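Local coordinates for amino Transferase (Eubacterium rectale, PDB 3ELE), which probably catalyses pyridoxal-5'-phosphate-dependent transfer of amino groups, as a member of the class I and II aminotransferases, at residues Y38-G43 with K383-A388; E126-A131 with E167-H172. One frame throughout, in Å; residues are numbered along the deposited sequence. Where two conformers were deposited one is given.

Interaction 1 of 2, residues Y38-G43 with K383-A388; sequences YDFSIG and KHSMPA
Y38 lies with one ring face against S385, an aromatic-to-helix packing contact that joins the N-terminal part of the chain to helix 379-396 close to the C-terminus. The enzyme belongs to the fold type I family of pyridoxal-phosphate enzymes, in which both ends of the chain contribute to the small domain. Strand 38-39 takes part here by pairing in parallel with strand 357-358, whose V357 also touches Y38, F40 and A388. The central feature is a CH-pi contact: S385 CA stands 3.7 Å from the centroid of the Y38 ring, 19° off the normal and displaced toward the rim. In Y38 the bond to CB points toward the helix, and chi1 of -46° puts CG beside the backbone N and anti to the carbonyl carbon. Its CD1 comes to 3.5 Å from S385 CB, while on its other flank CE2 meets A388 CB at 4.0 Å, one helical turn being spanned by a single aromatic group. H384 adds its CB, 4.0 Å from Y38 CE1. An alanine in place of Y38 would probably open a gap between strand and helix, leaving S385 CA without its aromatic face and A388 CB without its contact to CE2. F40 approaches the same serine differently, by its rim and not by a face, and its ring also meets that of F389. The hydroxyl of S385 is hydrogen-bonded to I382 O within the helix, yet its OG still lies 3.7 Å from F40 CZ, near the plane of the phenyl ring.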
loop_
_atom_site.group_PDB
_atom_site.type_symbol
_atom_site.label_atom_id
_atom_site.label_comp_id
_atom_site.label_asym_id
_atom_site.label_seq_id
_atom_site.Cartn_x
_atom_site.Cartn_y
_atom_site.Cartn_z
ATOM N N TYR A 38 -12.120 11.082 30.028
ATOM C CA TYR A 38 -11.219 9.942 30.228
ATOM C C TYR A 38 -11.351 8.994 29.053
ATOM O O TYR A 38 -12.068 7.979 29.085
ATOM C CB TYR A 38 -11.491 9.318 31.595
ATOM C CG TYR A 38 -11.592 10.415 32.653
ATOM C CD1 TYR A 38 -10.466 11.118 33.057
ATOM C CD2 TYR A 38 -12.826 10.780 33.200
ATOM C CE1 TYR A 38 -10.552 12.170 34.022
ATOM C CE2 TYR A 38 -12.931 11.829 34.190
ATOM C CZ TYR A 38 -11.791 12.518 34.583
ATOM O OH TYR A 38 -11.898 13.539 35.547
ATOM N N ASP A 39 -10.620 9.362 28.006
ATOM C CA ASP A 39 -10.623 8.651 26.742
ATOM C C ASP A 39 -9.597 7.529 26.681
ATOM O O ASP A 39 -8.391 7.784 26.501
ATOM C CB ASP A 39 -10.395 9.657 25.607
ATOM C CG ASP A 39 -10.420 9.032 24.235
ATOM O OD1 ASP A 39 -10.924 7.888 24.060
ATOM O OD2 ASP A 39 -9.925 9.732 23.314
ATOM N N PHE A 40 -10.107 6.292 26.798
ATOM C CA PHE A 40 -9.320 5.075 26.664
ATOM C C PHE A 40 -9.728 4.295 25.407
ATOM O O PHE A 40 -9.512 3.084 25.361
ATOM C CB PHE A 40 -9.519 4.154 27.882
ATOM C CG PHE A 40 -9.291 4.814 29.211
ATOM C CD1 PHE A 40 -8.017 4.866 29.782
ATOM C CD2 PHE A 40 -10.364 5.325 29.928
ATOM C CE1 PHE A 40 -7.822 5.450 31.028
ATOM C CE2 PHE A 40 -10.176 5.923 31.170
ATOM C CZ PHE A 40 -8.907 5.979 31.719
ATOM N N SER A 41 -10.256 4.969 24.374
ATOM C CA SER A 41 -10.781 4.297 23.167
ATOM C C SER A 41 -9.755 3.874 22.088
ATOM O O SER A 41 -9.377 2.713 22.044
ATOM C CB SER A 41 -11.915 5.127 22.538
ATOM O OG SER A 41 -11.426 6.343 21.998
ATOM N N ILE A 42 -9.315 4.794 21.227
ATOM C CA ILE A 42 -8.410 4.449 20.100
ATOM C C ILE A 42 -6.990 4.042 20.550
ATOM O O ILE A 42 -6.413 4.671 21.438
ATOM C CB ILE A 42 -8.361 5.556 18.969
ATOM C CG1 ILE A 42 -7.802 6.895 19.471
ATOM C CG2 ILE A 42 -9.770 5.755 18.346
ATOM C CD1 ILE A 42 -7.766 7.992 18.376
ATOM N N GLY A 43 -6.461 2.987 19.921
ATOM C CA GLY A 43 -5.154 2.423 20.242
ATOM C C GLY A 43 -3.961 2.970 19.479
ATOM O O GLY A 43 -3.225 2.194 18.859
ATOM N N LYS A 383 -4.749 8.775 36.494
ATOM C CA LYS A 383 -4.953 9.137 37.916
ATOM C C LYS A 383 -6.219 9.975 38.128
ATOM O O LYS A 383 -6.979 9.717 39.069
ATOM C CB LYS A 383 -3.760 9.911 38.486
ATOM C CG LYS A 383 -2.430 9.181 38.419
ATOM C CD LYS A 383 -1.382 9.966 39.152
ATOM C CE LYS A 383 -0.038 9.298 39.099
ATOM N NZ LYS A 383 0.922 10.060 39.952
ATOM N N HIS A 384 -6.450 10.943 37.229
ATOM C CA HIS A 384 -7.641 11.823 37.331
ATOM C C HIS A 384 -8.938 11.060 37.003
ATOM O O HIS A 384 -10.018 11.469 37.417
ATOM C CB HIS A 384 -7.535 13.094 36.459
ATOM C CG HIS A 384 -6.291 13.896 36.700
ATOM N ND1 HIS A 384 -5.536 14.421 35.674
ATOM C CD2 HIS A 384 -5.625 14.183 37.841
ATOM C CE1 HIS A 384 -4.485 15.041 36.177
ATOM N NE2 HIS A 384 -4.515 14.913 37.490
ATOM N N SER A 385 -8.834 9.938 36.289
ATOM C CA SER A 385 -10.005 9.111 35.953
ATOM C C SER A 385 -10.571 8.273 37.106
ATOM O O SER A 385 -11.731 7.850 37.024
ATOM C CB SER A 385 -9.674 8.151 34.817
ATOM O OG SER A 385 -8.836 7.087 35.243
HETATM N N MSE A 386 -9.774 8.032 38.159
HETATM C CA MSE A 386 -10.172 7.094 39.246
HETATM C C MSE A 386 -11.471 7.394 39.986
HETATM O O MSE A 386 -12.253 6.471 40.215
HETATM C CB MSE A 386 -9.000 6.783 40.200
HETATM C CG MSE A 386 -7.895 5.974 39.506
HETATM SE SE MSE A 386 -8.521 4.235 38.933
HETATM C CE MSE A 386 -7.244 3.847 37.554
ATOM N N PRO A 387 -11.700 8.660 40.386
ATOM C CA PRO A 387 -13.007 9.013 40.947
ATOM C C PRO A 387 -14.211 8.719 40.029
ATOM O O PRO A 387 -15.254 8.324 40.532
ATOM C CB PRO A 387 -12.866 10.522 41.226
ATOM C CG PRO A 387 -11.411 10.691 41.481
ATOM C CD PRO A 387 -10.764 9.797 40.473
ATOM N N ALA A 388 -14.063 8.880 38.712
ATOM C CA ALA A 388 -15.157 8.541 37.774
ATOM C C ALA A 388 -15.351 7.011 37.726
ATOM O O ALA A 388 -16.484 6.543 37.777
ATOM C CB ALA A 388 -14.917 9.135 36.393
#

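Interaction 2 of 2, residues E126-A131 with E167-H172; sequences EFITIA and ERINAH
I128 and I169 make the buried, apolar side of this contact, whereas E126, N170 and the backbone of the exposed H172 form a polar margin that includes a bound water. The two isoleucine side chains cross at about a right angle, I128 CD1 touching I169 CG1 at 3.9 Å. CD1 gets there because the I128 chain is extended, anti to CA (chi2 178°), which also brings it 3.8 Å from R168 O. Beyond, I169 packs on L200 and L201 of helix 191-208. The fold here is the large domain's mixed seven-stranded sheet: strand 126-130 runs parallel to strand 173-178, and residues 168-172 lead from helix 162-167 into the latter. The pairing begins within that connection, where E126 N donates to H172 O at 2.8 Å. On the looser side the E126 carboxylate and N170 amide planes stand 79° apart. N170 ND2 donates over 3.0 Å to the syn side of E126 OE1, and a water gives this same oxygen a second donor while also donating to R168 O. The other amide atom, N170 OD1, closes an Asx turn by accepting from H172 N at 2.8 Å.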
loop_
_atom_site.group_PDB
_atom_site.type_symbol
_atom_site.label_atom_id
_atom_site.label_comp_id
_atom_site.label_asym_id
_atom_site.label_seq_id
_atom_site.Cartn_x
_atom_site.Cartn_y
_atom_site.Cartn_z
ATOM N N GLU A 126 -10.943 -21.046 4.844
ATOM C CA GLU A 126 -11.168 -20.473 6.173
ATOM C C GLU A 126 -9.868 -20.110 6.859
ATOM O O GLU A 126 -8.876 -20.844 6.746
ATOM C CB GLU A 126 -11.931 -21.468 7.032
ATOM C CG GLU A 126 -13.366 -21.737 6.533
ATOM C CD GLU A 126 -14.089 -22.905 7.237
ATOM O OE1 GLU A 126 -13.513 -23.574 8.119
ATOM O OE2 GLU A 126 -15.248 -23.173 6.866
ATOM N N PHE A 127 -9.864 -18.946 7.533
ATOM C CA PHE A 127 -8.772 -18.539 8.407
ATOM C C PHE A 127 -9.364 -18.405 9.810
ATOM O O PHE A 127 -10.439 -17.807 9.988
ATOM C CB PHE A 127 -8.090 -17.251 7.936
ATOM C CG PHE A 127 -7.343 -17.426 6.657
ATOM C CD1 PHE A 127 -6.004 -17.855 6.662
ATOM C CD2 PHE A 127 -7.979 -17.207 5.429
ATOM C CE1 PHE A 127 -5.298 -18.053 5.439
ATOM C CE2 PHE A 127 -7.288 -17.387 4.216
ATOM C CZ PHE A 127 -5.940 -17.798 4.216
ATOM N N ILE A 128 -8.662 -18.981 10.790
ATOM C CA ILE A 128 -9.099 -19.043 12.167
ATOM C C ILE A 128 -8.431 -17.940 12.971
ATOM O O ILE A 128 -7.210 -17.750 12.882
ATOM C CB ILE A 128 -8.765 -20.402 12.827
ATOM C CG1 ILE A 128 -9.551 -21.546 12.185
ATOM C CG2 ILE A 128 -9.105 -20.416 14.326
ATOM C CD1 ILE A 128 -9.190 -22.873 12.787
ATOM N N THR A 129 -9.243 -17.232 13.751
ATOM C CA THR A 129 -8.752 -16.186 14.697
ATOM C C THR A 129 -9.155 -16.697 16.091
ATOM O O THR A 129 -10.144 -17.456 16.221
ATOM C CB THR A 129 -9.292 -14.792 14.363
ATOM O OG1 THR A 129 -8.661 -13.803 15.201
ATOM C CG2 THR A 129 -10.800 -14.706 14.539
ATOM N N ILE A 130 -8.339 -16.367 17.096
ATOM C CA ILE A 130 -8.556 -16.783 18.486
ATOM C C ILE A 130 -9.068 -15.541 19.210
ATOM O O ILE A 130 -8.346 -14.543 19.305
ATOM C CB ILE A 130 -7.243 -17.310 19.163
ATOM C CG1 ILE A 130 -6.527 -18.349 18.286
ATOM C CG2 ILE A 130 -7.535 -17.939 20.542
ATOM C CD1 ILE A 130 -7.345 -19.563 17.989
ATOM N N ALA A 131 -10.311 -15.599 19.693
ATOM C CA ALA A 131 -10.932 -14.488 20.417
ATOM C C ALA A 131 -10.257 -14.288 21.799
ATOM O O ALA A 131 -9.758 -15.250 22.360
ATOM C CB ALA A 131 -12.431 -14.701 20.591
ATOM N N GLU A 167 -11.711 -28.427 17.130
ATOM C CA GLU A 167 -13.074 -28.664 16.631
ATOM C C GLU A 167 -13.413 -27.783 15.410
ATOM O O GLU A 167 -14.181 -28.202 14.548
ATOM C CB GLU A 167 -14.080 -28.448 17.776
ATOM C CG GLU A 167 -15.513 -28.878 17.503
ATOM C CD GLU A 167 -16.489 -28.549 18.650
ATOM O OE1 GLU A 167 -16.065 -28.096 19.748
ATOM O OE2 GLU A 167 -17.707 -28.750 18.439
ATOM N N ARG A 168 -12.820 -26.588 15.326
ATOM C CA ARG A 168 -13.036 -25.650 14.187
ATOM C C ARG A 168 -12.047 -25.809 13.017
ATOM O O ARG A 168 -12.163 -25.093 12.022
ATOM C CB ARG A 168 -13.046 -24.210 14.698
ATOM C CG ARG A 168 -14.277 -23.922 15.524
ATOM C CD ARG A 168 -14.137 -22.715 16.380
ATOM N NE ARG A 168 -15.395 -22.412 17.075
ATOM C CZ ARG A 168 -15.886 -23.076 18.125
ATOM N NH1 ARG A 168 -15.259 -24.125 18.657
ATOM N NH2 ARG A 168 -17.044 -22.680 18.657
ATOM N N ILE A 169 -11.075 -26.717 13.146
ATOM C CA ILE A 169 -10.120 -27.020 12.084
ATOM C C ILE A 169 -10.778 -28.087 11.205
ATOM O O ILE A 169 -11.286 -29.076 11.726
ATOM C CB ILE A 169 -8.779 -27.576 12.629
ATOM C CG1 ILE A 169 -7.980 -26.501 13.367
ATOM C CG2 ILE A 169 -7.916 -28.139 11.479
ATOM C CD1 ILE A 169 -6.798 -27.067 14.139
ATOM N N ASN A 170 -10.740 -27.885 9.884
ATOM C CA ASN A 170 -11.304 -28.828 8.891
ATOM C C ASN A 170 -10.500 -28.765 7.577
ATOM O O ASN A 170 -9.448 -28.099 7.509
ATOM C CB ASN A 170 -12.818 -28.557 8.695
ATOM C CG ASN A 170 -13.130 -27.120 8.242
ATOM O OD1 ASN A 170 -12.781 -26.706 7.146
ATOM N ND2 ASN A 170 -13.848 -26.397 9.065
ATOM N N ALA A 171 -10.988 -29.450 6.546
ATOM C CA ALA A 171 -10.337 -29.451 5.225
ATOM C C ALA A 171 -10.203 -28.055 4.586
ATOM O O ALA A 171 -9.311 -27.861 3.805
ATOM C CB ALA A 171 -11.066 -30.416 4.270
ATOM N N HIS A 172 -11.078 -27.102 4.926
ATOM C CA HIS A 172 -11.039 -25.737 4.372
ATOM C C HIS A 172 -10.099 -24.762 5.105
ATOM O O HIS A 172 -9.853 -23.668 4.609
ATOM C CB HIS A 172 -12.442 -25.140 4.298
ATOM C CG HIS A 172 -13.383 -25.932 3.441
ATOM N ND1 HIS A 172 -13.356 -25.884 2.064
ATOM C CD2 HIS A 172 -14.357 -26.816 3.766
ATOM C CE1 HIS A 172 -14.278 -26.696 1.577
ATOM N NE2 HIS A 172 -14.909 -27.266 2.590
HETATM O O HOH W 1 -11.420 -23.415 9.991
#

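In the fold
Interaction 2 is nested along the chain inside the loop closed by interaction 1, the order being 38-43, 126-131, 167-172 and 383-388. The two share no helix, strand or sheet; their centres are 36 Å apart and their nearest atoms about 17 Å. Interaction 1 ties the early strand 38-39 to the late helix 379-396, on the small-domain side. Interaction 2 belongs to the seven-stranded sheet, at the starting ends of two strands whose opposite ends lead to the cofactor: F134 and Y137 follow strand 126-130, and N179 follows strand 173-178, all three in the pyridoxal-phosphate pocket. Interaction 1 is thus side-chain packing, interaction 2 packing with hydrogen bonds, in separate parts of one family fold.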